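Local coordinates for STU0660 (Streptococcus thermophilus, PDB 3ZTH), which takes part in CRISPR-mediated bacterial immunity as a DNA-binding member of the large Csn2 proteins, probably acting on DNA during spacer acquisition, at the interface of chains A and B and the interface of chains A and C. Residues are numbered along the deposited sequence; one frame, centred on the assembly and turned at random. Chains: chain A/B/C, STU0660.

Contact 1: the interface of chains A and B. Residues chain A 168-170; chain B 53, 57.
The side-chain amine of A:Lys168 reaches across to the backbone carbonyl of B:Ser53, with NZ donating a hydrogen bond of 3.1 Å to O. NZ sits 47° above the plane of that carbonyl, not on a lone pair. What brings it there is an almost fully stretched side chain: CG is anti to the backbone N (chi1 -177°) and every later torsion is extended, so strand 168-170 of chain A spans the gap with one long arm. A second polar pair runs the other way, the hydroxyl OG of B:Ser53 giving a weak bond of 3.1 Å to the backbone carbonyl O of A:Asn169. The same OG also lies 3.3 Å from CB of A:Leu170, so the serine is tucked against the strand itself.

Van der Waals contact fills in beside these bonds. The lysine and B:Tyr57 slide past each other in opposite directions, with CE of A:Lys168 4.0 Å from ring atom CE2 of B:Tyr57 and 3.4 Å from its phenol OH. CE lies outside the rim, raised toward the ring face that B:Ser53 covers with its CA within chain B. That packing should help steer the lysine stem toward the serine.

For the protein, this small patch and its two-fold twin join strand 168-170 of one subunit to the 3-10 helix 53-55 and the loop residue B:Tyr57 of the other in this assembly, and probably support A-B pairing.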
# COMPACT_ATOMS: atom_id res chain seq x y z
N LYS A 168 6.02 -35.34 17.50
CA LYS A 168 5.29 -34.36 18.28
C LYS A 168 5.90 -32.99 18.00
O LYS A 168 7.07 -32.75 18.28
CB LYS A 168 5.37 -34.67 19.77
CG LYS A 168 4.56 -33.72 20.63
CD LYS A 168 4.79 -33.98 22.11
CE LYS A 168 4.00 -32.99 22.97
NZ LYS A 168 4.38 -33.11 24.40
N ASN A 169 5.10 -32.09 17.44
CA ASN A 169 5.59 -30.76 17.10
C ASN A 169 5.79 -29.84 18.30
O ASN A 169 4.99 -29.82 19.23
CB ASN A 169 4.64 -30.06 16.13
CG ASN A 169 4.65 -30.66 14.74
OD1 ASN A 169 5.50 -31.49 14.41
ND2 ASN A 169 3.70 -30.23 13.91
N LEU A 170 6.88 -29.08 18.25
CA LEU A 170 7.18 -28.07 19.27
C LEU A 170 7.72 -26.88 18.50
O LEU A 170 8.28 -27.03 17.41
CB LEU A 170 8.22 -28.56 20.29
CG LEU A 170 9.53 -29.28 19.93
CD1 LEU A 170 10.20 -28.67 18.72
CD2 LEU A 170 10.43 -29.21 21.16
N SER B 53 3.21 -27.21 23.52
CA SER B 53 3.45 -28.65 23.52
C SER B 53 4.35 -29.15 24.66
O SER B 53 4.07 -30.19 25.25
CB SER B 53 4.05 -29.09 22.19
OG SER B 53 5.43 -28.79 22.11
N TYR B 57 0.37 -28.76 26.54
CA TYR B 57 -0.60 -27.87 25.92
C TYR B 57 -1.34 -27.01 26.92
O TYR B 57 -2.42 -26.50 26.63
CB TYR B 57 -1.58 -28.68 25.07
CG TYR B 57 -0.87 -29.53 24.04
CD1 TYR B 57 -0.56 -29.01 22.78
CD2 TYR B 57 -0.43 -30.82 24.34
CE1 TYR B 57 0.18 -29.74 21.86
CE2 TYR B 57 0.31 -31.57 23.43
CZ TYR B 57 0.61 -31.02 22.18
OH TYR B 57 1.33 -31.74 21.27

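Contact 2: the interface of chains A and C. Residues chain A 142-144; chain C 90-92, 161-162.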
# COMPACT_ATOMS: atom_id res chain seq x y z
N TYR A 142 -16.19 -13.38 -22.51
CA TYR A 142 -15.63 -12.92 -21.24
C TYR A 142 -15.46 -14.17 -20.38
O TYR A 142 -16.43 -14.86 -20.07
CB TYR A 142 -16.59 -11.95 -20.55
CG TYR A 142 -16.06 -11.38 -19.25
CD1 TYR A 142 -14.85 -10.68 -19.21
CD2 TYR A 142 -16.80 -11.48 -18.08
CE1 TYR A 142 -14.40 -10.07 -18.03
CE2 TYR A 142 -16.36 -10.88 -16.89
CZ TYR A 142 -15.17 -10.17 -16.87
OH TYR A 142 -14.77 -9.56 -15.71
N HIS A 143 -14.23 -14.46 -20.01
CA HIS A 143 -13.95 -15.65 -19.22
C HIS A 143 -12.71 -15.51 -18.34
O HIS A 143 -11.89 -14.60 -18.52
CB HIS A 143 -13.74 -16.82 -20.16
CG HIS A 143 -12.67 -16.58 -21.17
ND1 HIS A 143 -11.41 -16.14 -20.83
CD2 HIS A 143 -12.69 -16.64 -22.52
CE1 HIS A 143 -10.70 -15.94 -21.92
NE2 HIS A 143 -11.45 -16.24 -22.96
N LEU A 144 -12.58 -16.44 -17.41
CA LEU A 144 -11.46 -16.47 -16.50
C LEU A 144 -10.34 -17.31 -17.11
O LEU A 144 -10.58 -18.38 -17.66
CB LEU A 144 -11.90 -17.07 -15.17
CG LEU A 144 -12.94 -16.24 -14.42
CD1 LEU A 144 -13.55 -17.05 -13.30
CD2 LEU A 144 -12.28 -14.98 -13.88
N MSE C 90 -19.08 -5.96 -13.99
CA MSE C 90 -18.55 -7.24 -14.46
C MSE C 90 -17.19 -7.62 -13.88
O MSE C 90 -16.66 -8.70 -14.17
CB MSE C 90 -18.49 -7.24 -15.98
CG MSE C 90 -19.87 -7.08 -16.63
SE MSE C 90 -19.86 -7.34 -18.54
CE MSE C 90 -19.06 -5.65 -19.06
N GLU C 91 -16.63 -6.74 -13.06
CA GLU C 91 -15.36 -7.02 -12.41
C GLU C 91 -15.72 -7.75 -11.12
O GLU C 91 -16.72 -7.43 -10.47
CB GLU C 91 -14.61 -5.73 -12.11
CG GLU C 91 -14.38 -4.88 -13.35
CD GLU C 91 -13.66 -3.56 -13.05
OE1 GLU C 91 -14.02 -2.89 -12.06
OE2 GLU C 91 -12.74 -3.20 -13.83
N TYR C 92 -14.92 -8.75 -10.76
CA TYR C 92 -15.17 -9.52 -9.56
C TYR C 92 -14.72 -8.80 -8.30
O TYR C 92 -13.61 -8.99 -7.82
CB TYR C 92 -14.50 -10.88 -9.68
CG TYR C 92 -15.10 -11.70 -10.81
CD1 TYR C 92 -16.22 -12.50 -10.59
CD2 TYR C 92 -14.60 -11.60 -12.10
CE1 TYR C 92 -16.83 -13.18 -11.64
CE2 TYR C 92 -15.21 -12.27 -13.16
CZ TYR C 92 -16.33 -13.06 -12.92
OH TYR C 92 -16.95 -13.71 -13.96
N PRO C 161 -9.88 -12.33 -15.12
CA PRO C 161 -10.90 -12.25 -16.17
C PRO C 161 -10.32 -11.57 -17.40
O PRO C 161 -9.42 -10.75 -17.28
CB PRO C 161 -12.01 -11.44 -15.51
CG PRO C 161 -11.24 -10.52 -14.62
CD PRO C 161 -10.23 -11.45 -13.99
N PHE C 162 -10.82 -11.92 -18.58
CA PHE C 162 -10.33 -11.35 -19.83
C PHE C 162 -11.39 -11.26 -20.92
O PHE C 162 -12.27 -12.12 -21.01
CB PHE C 162 -9.18 -12.19 -20.40
CG PHE C 162 -7.85 -11.90 -19.80
CD1 PHE C 162 -7.20 -10.70 -20.07
CD2 PHE C 162 -7.23 -12.83 -18.96
CE1 PHE C 162 -5.94 -10.42 -19.53
CE2 PHE C 162 -5.97 -12.57 -18.41
CZ PHE C 162 -5.33 -11.36 -18.70
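A:His143 and C:Phe162 pair through their backbones, each giving and taking a hydrogen bond. The amide N of A:His143 meets O of C:Phe162 at 3.2 Å, in the carbonyl plane and fairly straight (164° at H). In return, N of C:Phe162 reaches O of A:His143 at 2.9 Å, a shorter bond but more bent.

The side-chain hydrogen bond comes from A:Tyr142, whose phenol OH donates to the main-chain O of selenomethionine C:Met90 at 2.6 Å. It approaches from above the carbonyl plane, 41° out of it. With CG anti to the backbone N (chi1 -177°), the ring lies along the partner strand, past O of C:Phe162 and C:Pro161, until its hydroxyl reaches the 90-92 loop.

Packing covers one side of that ring. C:Pro161 lies alongside it, pointing the same way, and its CB sits 3.7 Å from CZ of A:Tyr142, off the ring plane at the CE1-CZ rim. On the same side of that plane, the ring of C:Tyr92 runs past in the opposite direction, its CE2 in van der Waals contact with OH of A:Tyr142 at 3.7 Å. The CD2 branch of A:Leu144 closes the group, touching CA of C:Pro161 at 3.8 Å and CE2 of C:Tyr92 at 4.1 Å.

In the fold, strand 140-146 of chain A and strand 159-165 of chain C run antiparallel here, so a sheet continues across the subunit boundary, with the loop after helix 83-89 of chain C receiving the tyrosine.

Contact 3: the interface of chains A and B. Residues chain A 209-211, 214; chain B 28-29.
Two torsions at the start of helix 28-42 point B:Asn28 and B:Glu29 at the A:Ile210-A:Ser211 segment: chi1 of B:Asn28 (-71°) puts its CG beside the backbone N, and chi2 of B:Glu29 (89°) bends the acid toward A:Ser211. The asparagine's amide ND2 then donates to the backbone O of A:Ile210 at 2.7 Å. That bond is short but not straight, and ND2 comes from well above the carbonyl plane, 61° out of it. CB of B:Asn28 packs against the A:Ile210 backbone, 3.5 Å from its N.

The carboxylate of B:Glu29 packs against A:Ser211 without a hydrogen bond to it, OE2 lying 3.6 Å from OG of A:Ser211. That hydroxyl instead accepts the amide N of A:Ser214 at 3.1 Å, a nearly straight bond that caps helix 212-228 of chain A. The carboxylate therefore faces the amino end of a helix, whose dipole may favour its negative charge.

In the fold, the first turn of helix 28-42 in chain B, which follows strand 20-24, meets the link between 3-10 turn 207-209 and helix 212-228 in chain A.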
# COMPACT_ATOMS: atom_id res chain seq x y z
N PHE A 209 24.32 -18.18 24.73
CA PHE A 209 23.15 -19.04 24.76
C PHE A 209 23.40 -20.54 24.89
O PHE A 209 22.45 -21.31 25.03
CB PHE A 209 22.28 -18.77 23.53
CG PHE A 209 22.04 -17.31 23.27
CD1 PHE A 209 22.04 -16.39 24.32
CD2 PHE A 209 21.79 -16.85 21.97
CE1 PHE A 209 21.78 -15.03 24.09
CE2 PHE A 209 21.53 -15.49 21.72
CZ PHE A 209 21.53 -14.58 22.79
N ILE A 210 24.65 -20.97 24.84
CA ILE A 210 24.95 -22.38 25.00
C ILE A 210 26.18 -22.57 25.85
O ILE A 210 27.03 -21.69 25.94
CB ILE A 210 25.16 -23.09 23.64
CG1 ILE A 210 26.34 -22.47 22.89
CG2 ILE A 210 23.90 -22.97 22.79
CD1 ILE A 210 26.60 -23.16 21.57
N SER A 211 26.28 -23.74 26.49
CA SER A 211 27.41 -24.06 27.36
C SER A 211 28.70 -24.17 26.57
O SER A 211 28.70 -24.21 25.34
CB SER A 211 27.15 -25.38 28.08
OG SER A 211 27.21 -26.48 27.18
N SER A 214 28.58 -27.51 24.59
CA SER A 214 27.79 -27.50 23.36
C SER A 214 28.53 -26.76 22.26
O SER A 214 28.59 -27.22 21.12
CB SER A 214 26.42 -26.85 23.60
OG SER A 214 25.54 -27.71 24.31
N ASN B 28 23.98 -21.64 30.48
CA ASN B 28 23.47 -20.75 29.44
C ASN B 28 22.09 -21.12 28.87
O ASN B 28 21.29 -20.24 28.56
CB ASN B 28 24.49 -20.66 28.30
CG ASN B 28 25.75 -19.88 28.68
OD1 ASN B 28 25.91 -19.42 29.82
ND2 ASN B 28 26.65 -19.72 27.72
N GLU B 29 21.83 -22.41 28.74
CA GLU B 29 20.57 -22.87 28.19
C GLU B 29 19.42 -22.58 29.14
O GLU B 29 18.36 -22.11 28.72
CB GLU B 29 20.64 -24.37 27.88
CG GLU B 29 21.86 -24.75 27.05
CD GLU B 29 23.09 -25.10 27.90
OE1 GLU B 29 23.47 -24.30 28.80
OE2 GLU B 29 23.69 -26.17 27.66

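Contact 1 and contact 3 belong to the same A-B interface, their C-alpha centres about 22 Å apart, whereas contact 2 joins chain A to chain C, about 45 Å from contact 1 and 58 Å from contact 3. In each copy strand 159-165 closely precedes strand 168-170; contact 2 uses the former from chain C, its twin from chain A. Chain A thus meets different partners through separate regions; Csn2 proteins form tetrameric rings, so both interfaces are probably biological. Contact 3 lies near magnesium-linked positions, Gln26 before B:Asn28 and Glu212 after A:Ser211; the structure alone does not show whether pairing affects metal binding.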